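Local coordinates for putative Acetyltransferase (Pyrococcus horikoshii, PDB 3DDD), which binds coenzyme A and, as a member of the GNAT acetyltransferase family, probably transfers an acyl group to an acceptor, at residues L150-P154 and L228-F232; C79-Y83 and I114-V119. All coordinates share one frame; numbering follows the deposited sequence.

Contact 1. Residues L150-P154 and L228-F232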
ATOM      1  N   LEU A 150     -16.725   2.883   5.820  1.00 30.83           N
ATOM      2  CA  LEU A 150     -17.920   2.096   6.066  1.00 30.77           C
ATOM      3  C   LEU A 150     -18.585   2.738   7.290  1.00 29.48           C
ATOM      4  O   LEU A 150     -17.961   2.851   8.333  1.00 29.45           O
ATOM      5  CB  LEU A 150     -17.527   0.628   6.365  1.00 31.52           C
ATOM      6  CG  LEU A 150     -16.635  -0.149   5.376  1.00 30.44           C
ATOM      7  CD1 LEU A 150     -16.273  -1.558   5.877  1.00 23.84           C
ATOM      8  CD2 LEU A 150     -17.260  -0.221   4.002  1.00 28.35           C
HETATM    9  N   MSE A 151     -19.809   3.220   7.132  1.00 26.76           N
HETATM   10  CA  MSE A 151     -20.386   4.155   8.099  1.00 28.84           C
HETATM   11  C   MSE A 151     -21.295   3.492   9.117  1.00 30.62           C
HETATM   12  O   MSE A 151     -21.273   3.879  10.273  1.00 34.60           O
HETATM   13  CB  MSE A 151     -21.169   5.267   7.394  1.00 25.72           C
HETATM   14  CG  MSE A 151     -20.356   6.129   6.397  1.00 29.46           C
HETATM   15 SE   MSE A 151     -18.606   6.706   7.023  0.75 27.85          SE
HETATM   16  CE  MSE A 151     -19.226   7.862   8.482  1.00 16.68           C
ATOM     17  N   GLU A 152     -22.081   2.501   8.695  1.00 32.01           N
ATOM     18  CA  GLU A 152     -23.066   1.895   9.575  1.00 36.20           C
ATOM     19  C   GLU A 152     -23.005   0.384   9.603  1.00 33.78           C
ATOM     20  O   GLU A 152     -22.753  -0.258   8.586  1.00 31.55           O
ATOM     21  CB  GLU A 152     -24.481   2.353   9.200  1.00 35.96           C
ATOM     22  CG  GLU A 152     -24.635   3.860   9.410  1.00 42.95           C
ATOM     23  CD  GLU A 152     -26.060   4.339   9.295  1.00 43.42           C
ATOM     24  OE1 GLU A 152     -26.957   3.773   9.981  1.00 53.90           O
ATOM     25  OE2 GLU A 152     -26.250   5.309   8.528  1.00 42.52           O
ATOM     26  N   ARG A 153     -23.258  -0.158  10.791  0.50 33.66           N
ATOM     27  CA  ARG A 153     -23.296  -1.599  11.040  0.50 34.47           C
ATOM     28  C   ARG A 153     -24.583  -2.175  10.434  0.50 33.29           C
ATOM     29  O   ARG A 153     -25.692  -1.811  10.848  0.50 30.75           O
ATOM     30  CB  ARG A 153     -23.255  -1.847  12.559  0.50 33.57           C
ATOM     31  CG  ARG A 153     -23.220  -3.299  13.013  0.50 33.53           C
ATOM     32  CD  ARG A 153     -23.622  -3.481  14.504  0.50 34.68           C
ATOM     33  NE  ARG A 153     -24.237  -4.797  14.682  0.50 39.05           N
ATOM     34  CZ  ARG A 153     -25.544  -5.046  14.752  0.50 39.26           C
ATOM     35  NH1 ARG A 153     -26.441  -4.058  14.740  0.50 44.48           N
ATOM     36  NH2 ARG A 153     -25.961  -6.304  14.864  0.50 38.60           N
ATOM     37  N   PRO A 154     -24.449  -3.053   9.431  1.00 34.48           N
ATOM     38  CA  PRO A 154     -25.645  -3.791   8.999  1.00 33.62           C
ATOM     39  C   PRO A 154     -26.253  -4.608  10.154  1.00 34.06           C
ATOM     40  O   PRO A 154     -25.537  -5.168  10.970  1.00 35.14           O
ATOM     41  CB  PRO A 154     -25.108  -4.705   7.899  1.00 30.93           C
ATOM     42  CG  PRO A 154     -23.925  -4.053   7.401  1.00 30.19           C
ATOM     43  CD  PRO A 154     -23.271  -3.420   8.624  1.00 35.61           C
ATOM     44  N   LEU A 228     -16.477  -9.304   5.881  1.00 31.94           N
ATOM     45  CA  LEU A 228     -16.539  -7.870   6.078  1.00 34.47           C
ATOM     46  C   LEU A 228     -17.391  -7.498   7.295  1.00 35.67           C
ATOM     47  O   LEU A 228     -17.017  -6.604   8.048  1.00 38.59           O
ATOM     48  CB  LEU A 228     -16.979  -7.144   4.811  1.00 33.88           C
ATOM     49  CG  LEU A 228     -16.764  -5.635   4.814  1.00 36.54           C
ATOM     50  CD1 LEU A 228     -15.370  -5.261   5.269  1.00 24.61           C
ATOM     51  CD2 LEU A 228     -17.102  -5.054   3.442  1.00 36.54           C
ATOM     52  N   LEU A 229     -18.512  -8.187   7.499  1.00 34.71           N
ATOM     53  CA  LEU A 229     -19.363  -7.932   8.669  1.00 32.30           C
ATOM     54  C   LEU A 229     -18.611  -8.169   9.981  1.00 29.84           C
ATOM     55  O   LEU A 229     -18.735  -7.383  10.905  1.00 32.15           O
ATOM     56  CB  LEU A 229     -20.631  -8.808   8.653  1.00 30.42           C
ATOM     57  CG  LEU A 229     -21.713  -8.599   7.602  1.00 28.16           C
ATOM     58  CD1 LEU A 229     -22.709  -9.776   7.713  1.00 35.08           C
ATOM     59  CD2 LEU A 229     -22.442  -7.286   7.753  1.00 29.26           C
ATOM     60  N   LYS A 230     -17.875  -9.271  10.067  1.00 31.63           N
ATOM     61  CA  LYS A 230     -17.064  -9.593  11.247  1.00 33.32           C
ATOM     62  C   LYS A 230     -15.902  -8.595  11.448  1.00 34.31           C
ATOM     63  O   LYS A 230     -15.544  -8.251  12.577  1.00 34.03           O
ATOM     64  CB  LYS A 230     -16.531 -11.030  11.143  1.00 33.70           C
ATOM     65  CG  LYS A 230     -15.690 -11.538  12.332  1.00 32.75           C
ATOM     66  CD  LYS A 230     -16.439 -11.525  13.665  1.00 34.99           C
ATOM     67  CE  LYS A 230     -17.543 -12.565  13.709  1.00 43.04           C
ATOM     68  NZ  LYS A 230     -18.532 -12.414  14.843  1.00 45.29           N
ATOM     69  N   ALA A 231     -15.337  -8.130  10.346  1.00 33.98           N
ATOM     70  CA  ALA A 231     -14.269  -7.132  10.367  1.00 32.19           C
ATOM     71  C   ALA A 231     -14.796  -5.840  10.941  1.00 32.73           C
ATOM     72  O   ALA A 231     -14.119  -5.191  11.732  1.00 34.74           O
ATOM     73  CB  ALA A 231     -13.686  -6.918   8.950  1.00 25.93           C
ATOM     74  N   PHE A 232     -16.013  -5.467  10.568  1.00 35.16           N
ATOM     75  CA  PHE A 232     -16.614  -4.225  11.065  1.00 34.36           C
ATOM     76  C   PHE A 232     -16.808  -4.327  12.585  1.00 36.14           C
ATOM     77  O   PHE A 232     -16.587  -3.382  13.335  1.00 36.80           O
ATOM     78  CB  PHE A 232     -17.951  -3.952  10.356  1.00 33.75           C
ATOM     79  CG  PHE A 232     -18.515  -2.586  10.646  1.00 32.65           C
ATOM     80  CD1 PHE A 232     -19.190  -2.336  11.840  1.00 32.63           C
ATOM     81  CD2 PHE A 232     -18.355  -1.551   9.734  1.00 31.44           C
ATOM     82  CE1 PHE A 232     -19.657  -1.053  12.139  1.00 30.89           C
ATOM     83  CE2 PHE A 232     -18.851  -0.291   9.989  1.00 31.60           C
ATOM     84  CZ  PHE A 232     -19.501  -0.029  11.201  1.00 32.99           C
TER
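Phe232 contributes more buried surface than any other residue here, its ring reaching from the helix into the bend of residues 150-154. At the ring's edge lie CB of Leu150, 4.0 Å from CE2 of Phe232, and the carbonyl oxygen of Leu150, 3.7 Å from the same CE2. Farther round, CB of Arg153 comes within 3.7 Å of CE1 of Phe232, and CA of Arg153 makes an off-centre CH-pi contact 4.3 Å from the ring centroid. With CG anti to the backbone N (chi1 -170°), the ring swings off the helix toward the loop. Nearby Leu150 and Leu228 meet tip to tip, CD1 to CD1 at 3.9 Å; farther along the loop, CD2 of Leu229 rests against CG of Pro154 at 3.6 Å. Replacing the phenylalanine by an alanine is likely to leave a gap inside the bend, with Leu150 and Arg153 losing the ring between them. Outside this shell, Arg237 makes a cation-pi contact with Phe232 and accompanies Phe255 in backbone hydrogen bonds to residues 150-152. No hydrogen bond joins the segments, which implies that helix 221-233 of the second GNAT domain and the loop leaving strand 140-149 meet through shape and apolar packing.

Contact 2. Residues C79-Y83 and I114-V119; sequences CIFFY and IGRRKV. With EDO (1,2-ethanediol), chain E.
The ring of Phe82 lies beneath the bent side chain of Lys118, which crosses one face. CE of Lys118 sits almost exactly over the ring centre, 4.0 Å from the centroid of Phe82 in a CH-pi contact. Beyond it the ammonium nitrogen makes a cation-pi contact, with NZ of Lys118 4.3 Å from that centroid and 23° off the ring normal. The turn at chi3 of the lysine (-61°) lays its end along the ring. Around the rim of Phe82, CG2 of Ile114 approaches CZ at 3.8 Å, while CA of Gly115 lies in the ring plane. Val119 adds its CG1, 4.0 Å from CD1 of Phe82. This is the helix-on-sheet packing of the N-terminal GNAT domain: helix 103-118 packs on strand 73-82, the axes of their segments 114-118 and 79-82 running 15° from parallel, and neighbouring strand 86-94 supplies Ala87 beside Phe82 and Ile80. Two residues earlier on the strand, CD1 of Ile80 presses on CA of the same Gly115 at 3.7 Å, where a beta carbon would clash. Gly115 O accepts from both Lys118 N and Val119 N, and Val119 O receives a hydrogen bond from a 1,2-ethanediol probably left from crystallisation.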
ATOM      1  N   CYS A  79       9.390   4.747  -1.453  1.00 34.95           N
ATOM      2  CA  CYS A  79       9.690   3.339  -1.204  1.00 33.57           C
ATOM      3  C   CYS A  79       9.360   2.414  -2.322  1.00 33.22           C
ATOM      4  O   CYS A  79       8.437   2.652  -3.091  1.00 30.97           O
ATOM      5  CB  CYS A  79       8.922   2.799  -0.020  1.00 39.53           C
ATOM      6  SG  CYS A  79       9.170   3.673   1.468  1.00 40.17           S
ATOM      7  N   ILE A  80      10.152   1.352  -2.401  1.00 34.38           N
ATOM      8  CA  ILE A  80       9.910   0.253  -3.331  1.00 35.53           C
ATOM      9  C   ILE A  80       9.805  -1.027  -2.481  1.00 35.75           C
ATOM     10  O   ILE A  80      10.542  -1.195  -1.499  1.00 34.58           O
ATOM     11  CB  ILE A  80      10.984   0.186  -4.462  1.00 32.18           C
ATOM     12  CG1 ILE A  80      10.554  -0.808  -5.527  1.00 38.69           C
ATOM     13  CG2 ILE A  80      12.398  -0.112  -3.944  1.00 32.04           C
ATOM     14  CD1 ILE A  80      11.275  -0.687  -6.771  1.00 24.26           C
ATOM     15  N   PHE A  81       8.807  -1.843  -2.788  1.00 33.25           N
ATOM     16  CA  PHE A  81       8.571  -3.112  -2.110  1.00 34.35           C
ATOM     17  C   PHE A  81       8.585  -4.226  -3.158  1.00 33.41           C
ATOM     18  O   PHE A  81       7.802  -4.205  -4.095  1.00 33.23           O
ATOM     19  CB  PHE A  81       7.235  -3.079  -1.337  1.00 35.08           C
ATOM     20  CG  PHE A  81       7.146  -1.944  -0.343  1.00 30.11           C
ATOM     21  CD1 PHE A  81       7.784  -2.028   0.878  1.00 41.12           C
ATOM     22  CD2 PHE A  81       6.451  -0.780  -0.648  1.00 29.11           C
ATOM     23  CE1 PHE A  81       7.732  -0.973   1.779  1.00 35.61           C
ATOM     24  CE2 PHE A  81       6.372   0.256   0.247  1.00 32.54           C
ATOM     25  CZ  PHE A  81       7.005   0.171   1.459  1.00 36.23           C
ATOM     26  N   PHE A  82       9.507  -5.170  -2.998  1.00 34.79           N
ATOM     27  CA  PHE A  82       9.674  -6.287  -3.938  1.00 33.74           C
ATOM     28  C   PHE A  82       8.927  -7.552  -3.590  1.00 33.35           C
ATOM     29  O   PHE A  82       8.973  -8.035  -2.463  1.00 36.39           O
ATOM     30  CB  PHE A  82      11.151  -6.661  -4.071  1.00 35.02           C
ATOM     31  CG  PHE A  82      11.938  -5.650  -4.802  1.00 29.49           C
ATOM     32  CD1 PHE A  82      11.877  -5.588  -6.172  1.00 32.78           C
ATOM     33  CD2 PHE A  82      12.685  -4.713  -4.106  1.00 33.68           C
ATOM     34  CE1 PHE A  82      12.571  -4.608  -6.851  1.00 32.67           C
ATOM     35  CE2 PHE A  82      13.377  -3.752  -4.756  1.00 37.88           C
ATOM     36  CZ  PHE A  82      13.333  -3.692  -6.134  1.00 35.47           C
ATOM     37  N   TYR A  83       8.245  -8.081  -4.584  1.00 34.63           N
ATOM     38  CA  TYR A  83       7.726  -9.444  -4.549  1.00 35.49           C
ATOM     39  C   TYR A  83       8.488 -10.251  -5.635  1.00 35.75           C
ATOM     40  O   TYR A  83       9.587  -9.846  -6.073  1.00 35.55           O
ATOM     41  CB  TYR A  83       6.208  -9.411  -4.748  1.00 34.06           C
ATOM     42  CG  TYR A  83       5.559  -8.380  -3.884  1.00 33.07           C
ATOM     43  CD1 TYR A  83       5.598  -8.495  -2.503  1.00 31.91           C
ATOM     44  CD2 TYR A  83       4.953  -7.247  -4.437  1.00 34.94           C
ATOM     45  CE1 TYR A  83       5.034  -7.542  -1.697  1.00 34.76           C
ATOM     46  CE2 TYR A  83       4.364  -6.283  -3.634  1.00 37.48           C
ATOM     47  CZ  TYR A  83       4.413  -6.430  -2.262  1.00 35.75           C
ATOM     48  OH  TYR A  83       3.857  -5.476  -1.456  1.00 31.16           O
ATOM     49  N   ILE A 114      16.717   0.904  -9.134  1.00 33.25           N
ATOM     50  CA  ILE A 114      16.800  -0.268  -8.259  1.00 31.83           C
ATOM     51  C   ILE A 114      15.842  -1.374  -8.682  1.00 32.05           C
ATOM     52  O   ILE A 114      16.213  -2.531  -8.679  1.00 34.89           O
ATOM     53  CB  ILE A 114      16.453   0.110  -6.780  1.00 32.12           C
ATOM     54  CG1 ILE A 114      17.570   0.985  -6.170  1.00 26.76           C
ATOM     55  CG2 ILE A 114      16.173  -1.134  -5.926  1.00 27.52           C
ATOM     56  CD1 ILE A 114      17.093   1.838  -5.002  1.00 26.94           C
ATOM     57  N   GLY A 115      14.601  -1.008  -8.988  1.00 31.97           N
ATOM     58  CA  GLY A 115      13.560  -1.964  -9.366  1.00 32.32           C
ATOM     59  C   GLY A 115      13.801  -2.708 -10.681  1.00 35.56           C
ATOM     60  O   GLY A 115      13.556  -3.914 -10.765  1.00 32.17           O
ATOM     61  N   ARG A 116      14.264  -1.981 -11.701  1.00 34.31           N
ATOM     62  CA  ARG A 116      14.556  -2.548 -13.011  1.00 36.21           C
ATOM     63  C   ARG A 116      15.638  -3.629 -13.020  1.00 33.81           C
ATOM     64  O   ARG A 116      15.624  -4.496 -13.872  1.00 35.65           O
ATOM     65  CB  ARG A 116      15.019  -1.451 -13.947  1.00 35.66           C
ATOM     66  CG  ARG A 116      13.941  -0.604 -14.555  1.00 41.36           C
ATOM     67  CD  ARG A 116      14.617   0.451 -15.473  1.00 43.75           C
ATOM     68  NE  ARG A 116      13.694   1.420 -16.063  1.00 47.66           N
ATOM     69  CZ  ARG A 116      12.826   1.129 -17.036  1.00 51.63           C
ATOM     70  NH1 ARG A 116      12.690  -0.114 -17.508  1.00 52.21           N
ATOM     71  NH2 ARG A 116      12.055   2.081 -17.526  1.00 49.34           N
ATOM     72  N   ARG A 117      16.605  -3.547 -12.122  1.00 34.21           N
ATOM     73  CA  ARG A 117      17.629  -4.582 -12.009  1.00 35.44           C
ATOM     74  C   ARG A 117      17.050  -5.893 -11.524  1.00 38.11           C
ATOM     75  O   ARG A 117      17.641  -6.937 -11.768  1.00 38.64           O
ATOM     76  CB  ARG A 117      18.639  -4.239 -10.934  1.00 36.78           C
ATOM     77  CG  ARG A 117      19.783  -3.368 -11.258  1.00 33.73           C
ATOM     78  CD  ARG A 117      20.440  -3.004  -9.916  1.00 35.97           C
ATOM     79  NE  ARG A 117      20.998  -1.703 -10.082  1.00 48.61           N
ATOM     80  CZ  ARG A 117      21.037  -0.758  -9.170  1.00 38.11           C
ATOM     81  NH1 ARG A 117      20.586  -0.961  -7.950  1.00 36.49           N
ATOM     82  NH2 ARG A 117      21.577   0.401  -9.515  1.00 50.33           N
ATOM     83  N   LYS A 118      15.970  -5.832 -10.737  1.00 38.72           N
ATOM     84  CA  LYS A 118      15.442  -7.030 -10.089  1.00 41.85           C
ATOM     85  C   LYS A 118      14.160  -7.607 -10.714  1.00 39.25           C
ATOM     86  O   LYS A 118      14.012  -8.834 -10.813  1.00 41.11           O
ATOM     87  CB  LYS A 118      15.273  -6.812  -8.586  1.00 39.01           C
ATOM     88  CG  LYS A 118      15.384  -8.155  -7.813  1.00 51.79           C
ATOM     89  CD  LYS A 118      14.944  -8.071  -6.340  1.00 51.06           C
ATOM     90  CE  LYS A 118      15.775  -7.099  -5.506  1.00 60.46           C
ATOM     91  NZ  LYS A 118      15.579  -7.390  -4.046  1.00 68.89           N
ATOM     92  N   VAL A 119      13.256  -6.747 -11.166  1.00 36.65           N
ATOM     93  CA  VAL A 119      11.974  -7.200 -11.702  1.00 33.88           C
ATOM     94  C   VAL A 119      11.599  -6.525 -13.003  1.00 33.37           C
ATOM     95  O   VAL A 119      12.090  -5.447 -13.306  1.00 32.41           O
ATOM     96  CB  VAL A 119      10.807  -6.979 -10.691  1.00 35.99           C
ATOM     97  CG1 VAL A 119      11.041  -7.778  -9.427  1.00 29.82           C
ATOM     98  CG2 VAL A 119      10.602  -5.494 -10.380  1.00 30.62           C
TER
HETATM   99  C1  EDO E 303      10.662  -2.708 -14.551  1.00 56.01           C
HETATM  100  O1  EDO E 303      11.791  -3.228 -15.250  1.00 64.10           O
HETATM  101  C2  EDO E 303       9.932  -1.750 -15.474  1.00 50.75           C
HETATM  102  O2  EDO E 303       9.604  -2.391 -16.711  1.00 58.06           O

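Overall arrangement
Read from the N terminus, the chain reaches contact 2 first. Strand 73-82 turns into its antiparallel neighbour 86-94, and helix 103-118 then returns to strand 73-82, closing a loop of 30 residues within the coenzyme A-binding GNAT region. Contact 1 opens only afterwards, where the chain leaves strand 140-149. Its loop of 73 residues takes in helices and strands of the second GNAT region before helix 221-233 comes back to residues 150-154. The two contacts therefore stand in series, neither nested nor crossing. Their centres lie 36 Å apart on opposite sides of the chain's centre, so each ties a helix into a different part of the protein.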